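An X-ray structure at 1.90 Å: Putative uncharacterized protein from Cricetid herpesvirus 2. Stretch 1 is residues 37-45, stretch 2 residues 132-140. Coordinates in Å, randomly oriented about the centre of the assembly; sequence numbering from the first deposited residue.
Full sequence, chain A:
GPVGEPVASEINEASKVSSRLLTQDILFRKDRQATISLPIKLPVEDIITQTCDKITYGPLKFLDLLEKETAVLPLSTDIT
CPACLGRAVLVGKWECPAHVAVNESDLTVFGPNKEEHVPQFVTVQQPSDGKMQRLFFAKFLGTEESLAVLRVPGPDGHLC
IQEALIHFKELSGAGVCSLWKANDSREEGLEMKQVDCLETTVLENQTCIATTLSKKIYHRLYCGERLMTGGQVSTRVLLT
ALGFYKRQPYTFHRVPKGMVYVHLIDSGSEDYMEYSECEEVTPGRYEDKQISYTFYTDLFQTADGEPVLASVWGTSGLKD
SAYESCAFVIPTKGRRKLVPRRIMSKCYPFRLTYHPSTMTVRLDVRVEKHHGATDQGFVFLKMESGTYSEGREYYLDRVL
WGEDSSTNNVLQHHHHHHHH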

# COMPACT_ATOMS: atom_id res chain seq x y z
N SER A 37 -8.94 -15.23 7.24
CA SER A 37 -8.75 -16.24 8.27
C SER A 37 -7.52 -17.08 7.97
O SER A 37 -7.33 -17.53 6.83
CB SER A 37 -10.01 -17.12 8.37
OG SER A 37 -9.75 -18.31 9.09
N LEU A 38 -6.66 -17.28 8.97
CA LEU A 38 -5.52 -18.20 8.82
C LEU A 38 -5.76 -19.49 9.59
O LEU A 38 -6.34 -19.47 10.68
CB LEU A 38 -4.23 -17.54 9.31
CG LEU A 38 -3.82 -16.23 8.67
CD1 LEU A 38 -2.47 -15.77 9.21
CD2 LEU A 38 -3.77 -16.39 7.16
N PRO A 39 -5.32 -20.63 9.04
CA PRO A 39 -4.60 -20.69 7.77
C PRO A 39 -5.53 -20.46 6.58
O PRO A 39 -6.74 -20.68 6.69
CB PRO A 39 -4.04 -22.12 7.75
CG PRO A 39 -5.03 -22.90 8.55
CD PRO A 39 -5.50 -21.96 9.64
N ILE A 40 -4.97 -20.02 5.47
CA ILE A 40 -5.74 -19.75 4.26
C ILE A 40 -6.54 -20.98 3.85
O ILE A 40 -6.01 -22.08 3.77
CB ILE A 40 -4.83 -19.33 3.10
CG1 ILE A 40 -4.07 -18.05 3.46
CG2 ILE A 40 -5.65 -19.15 1.81
CD1 ILE A 40 -4.98 -16.84 3.70
N LYS A 41 -7.83 -20.77 3.58
CA LYS A 41 -8.71 -21.86 3.14
C LYS A 41 -9.57 -21.43 1.95
O LYS A 41 -10.54 -22.11 1.60
CB LYS A 41 -9.60 -22.31 4.30
CG LYS A 41 -10.46 -21.20 4.88
CD LYS A 41 -11.20 -21.64 6.14
CE LYS A 41 -11.90 -20.47 6.81
NZ LYS A 41 -12.94 -20.91 7.78
N LEU A 42 -9.21 -20.31 1.34
CA LEU A 42 -9.95 -19.76 0.20
C LEU A 42 -9.01 -19.53 -0.97
O LEU A 42 -7.83 -19.24 -0.78
CB LEU A 42 -10.62 -18.43 0.57
CG LEU A 42 -11.73 -18.44 1.62
CD1 LEU A 42 -12.16 -17.01 1.92
CD2 LEU A 42 -12.91 -19.27 1.15
N PRO A 43 -9.53 -19.66 -2.21
CA PRO A 43 -8.68 -19.27 -3.34
C PRO A 43 -8.42 -17.77 -3.34
O PRO A 43 -9.18 -17.02 -2.71
CB PRO A 43 -9.50 -19.69 -4.56
CG PRO A 43 -10.90 -19.75 -4.09
CD PRO A 43 -10.84 -20.16 -2.65
N VAL A 44 -7.38 -17.35 -4.03
CA VAL A 44 -6.99 -15.94 -4.12
C VAL A 44 -8.14 -15.02 -4.50
O VAL A 44 -8.33 -13.96 -3.89
CB VAL A 44 -5.84 -15.77 -5.14
CG1 VAL A 44 -5.62 -14.31 -5.49
CG2 VAL A 44 -4.56 -16.39 -4.62
N GLU A 45 -8.92 -15.41 -5.50
CA GLU A 45 -9.95 -14.51 -6.03
C GLU A 45 -11.07 -14.32 -5.01
O GLU A 45 -11.69 -13.25 -4.96
CB GLU A 45 -10.50 -15.05 -7.36
CG GLU A 45 -11.14 -16.43 -7.26
CD GLU A 45 -11.39 -17.05 -8.63
OE1 GLU A 45 -10.91 -16.50 -9.64
OE2 GLU A 45 -12.07 -18.10 -8.68
N MET A 132 -8.35 -27.85 -7.85
CA MET A 132 -7.51 -27.75 -6.65
C MET A 132 -6.39 -26.75 -6.90
O MET A 132 -5.94 -26.58 -8.03
CB MET A 132 -6.93 -29.11 -6.28
CG MET A 132 -7.96 -30.16 -5.89
SD MET A 132 -8.91 -29.68 -4.43
CE MET A 132 -10.53 -29.53 -5.14
N GLN A 133 -5.95 -26.09 -5.83
CA GLN A 133 -4.85 -25.13 -5.93
C GLN A 133 -3.92 -25.24 -4.73
O GLN A 133 -4.36 -25.37 -3.60
CB GLN A 133 -5.39 -23.71 -6.02
CG GLN A 133 -6.27 -23.46 -7.23
CD GLN A 133 -6.67 -22.00 -7.35
OE1 GLN A 133 -6.91 -21.33 -6.35
NE2 GLN A 133 -6.74 -21.51 -8.58
N ARG A 134 -2.63 -25.20 -5.02
CA ARG A 134 -1.60 -25.18 -3.99
C ARG A 134 -1.18 -23.73 -3.73
O ARG A 134 -0.69 -23.05 -4.64
CB ARG A 134 -0.41 -26.02 -4.43
CG ARG A 134 0.56 -26.37 -3.32
CD ARG A 134 -0.04 -27.37 -2.34
NE ARG A 134 0.96 -27.82 -1.38
CZ ARG A 134 0.71 -28.29 -0.17
NH1 ARG A 134 -0.54 -28.36 0.28
NH2 ARG A 134 1.71 -28.68 0.61
N LEU A 135 -1.39 -23.26 -2.51
CA LEU A 135 -1.05 -21.89 -2.13
C LEU A 135 -0.03 -21.86 -1.00
O LEU A 135 -0.01 -22.77 -0.16
CB LEU A 135 -2.29 -21.12 -1.69
CG LEU A 135 -3.46 -21.04 -2.67
CD1 LEU A 135 -4.62 -20.31 -2.03
CD2 LEU A 135 -3.04 -20.36 -3.96
N PHE A 136 0.78 -20.81 -0.96
CA PHE A 136 1.63 -20.56 0.21
C PHE A 136 1.28 -19.18 0.78
O PHE A 136 0.82 -18.30 0.06
CB PHE A 136 3.12 -20.64 -0.15
CG PHE A 136 3.58 -19.64 -1.18
CD1 PHE A 136 4.02 -18.38 -0.80
CD2 PHE A 136 3.63 -19.98 -2.52
CE1 PHE A 136 4.47 -17.47 -1.74
CE2 PHE A 136 4.06 -19.07 -3.47
CZ PHE A 136 4.49 -17.82 -3.08
N PHE A 137 1.48 -19.01 2.08
CA PHE A 137 1.21 -17.71 2.69
C PHE A 137 2.09 -17.37 3.88
O PHE A 137 2.72 -18.24 4.49
CB PHE A 137 -0.27 -17.62 3.10
CG PHE A 137 -0.65 -18.53 4.24
CD1 PHE A 137 -1.08 -19.83 3.99
CD2 PHE A 137 -0.60 -18.09 5.55
CE1 PHE A 137 -1.43 -20.67 5.04
CE2 PHE A 137 -0.95 -18.93 6.61
CZ PHE A 137 -1.37 -20.22 6.34
N ALA A 138 2.14 -16.08 4.20
CA ALA A 138 2.87 -15.58 5.35
C ALA A 138 2.26 -14.27 5.78
O ALA A 138 1.77 -13.50 4.95
CB ALA A 138 4.34 -15.39 5.03
N LYS A 139 2.29 -14.02 7.09
CA LYS A 139 1.73 -12.80 7.65
C LYS A 139 2.84 -11.89 8.16
O LYS A 139 3.79 -12.36 8.78
CB LYS A 139 0.76 -13.16 8.78
CG LYS A 139 0.08 -11.97 9.41
CD LYS A 139 -1.04 -12.44 10.33
CE LYS A 139 -1.56 -11.31 11.20
NZ LYS A 139 -2.43 -11.83 12.29
N PHE A 140 2.71 -10.60 7.89
CA PHE A 140 3.72 -9.61 8.26
C PHE A 140 3.08 -8.46 9.02
O PHE A 140 1.88 -8.22 8.89
CB PHE A 140 4.44 -9.05 7.03
CG PHE A 140 5.01 -10.11 6.13
CD1 PHE A 140 6.00 -10.95 6.59
CD2 PHE A 140 4.56 -10.25 4.83
CE1 PHE A 140 6.53 -11.93 5.77
CE2 PHE A 140 5.09 -11.23 4.00
CZ PHE A 140 6.08 -12.07 4.47

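Residues 37-45, a loop that turns into a helix at its end, pack against one side of the strand 132-140 mainly through side chains, with no hydrogen bond between the two stretches. The strand's alternation sets the pattern: Gln133, Leu135, Phe137 and Lys139 send their CA-to-CB bonds toward the loop, whereas Phe136 and Ala138 point away and make no contact. The two stretches run antiparallel, Leu38 lying near Lys139, Ile40 near Phe137 and Pro43 near Gln133; CA atoms in these pairs are 7.4 to 9.1 Å apart, room that side chains fill.

Ser37 stays out of reach, so the contact begins at Leu38. Its side chain (chi1 m, chi2 t) touches two strand residues: CD2 lies 3.8 Å from CE2 of Phe137, and CD1 lies 3.8 Å from CD of Lys139. The latter pairing uses the aliphatic part of the lysine, whose chain is extended, with all four chi angles t. Pro39 follows a cis peptide bond and points sideways, yet its CA and CB each come within 3.6 Å of CZ of Phe137. Both Leu38 and Pro39 meet this ring obliquely.

Ile40 is buried, with its CA-to-CB bond toward the strand. Its CG1 sits over one face of the Phe137 ring, 3.8 Å from the centroid and 25° off the normal, a CH-pi contact in which the methylene leans toward one side of the ring; its closest ring atom is CD1, at 3.5 Å. On the same side chain, CG2 reaches CD1 of Leu135 at 4.1 Å, so Ile40 bridges two successive inward-facing residues of the strand. Phe137 (chi1 p), touched by three consecutive loop residues, has the largest area covered in this contact.

Lys41 points away and takes no part. The CA-to-CB bond of Leu42 also points away, but its backbone carbonyl O approaches CD1 of Leu135 at 3.6 Å. The methyl offers no hydrogen bond, and this buried oxygen has no polar partner anywhere in the model.

Pro43, the N-cap residue of the helix, is buried and points sideways. Its CB lies 3.5 Å from OE1 of Gln133, a van der Waals approach to the amide end of a side chain with chi1 m and chi2 t, while its CA is a looser 4.4 Å from CD1 of Leu135. Val44, in the first turn of the helix, closes the apolar contact: its CG2 is 4.3 Å from CD2 of Leu135. With Glu45, exposed and making no contact with the strand, the contact ends.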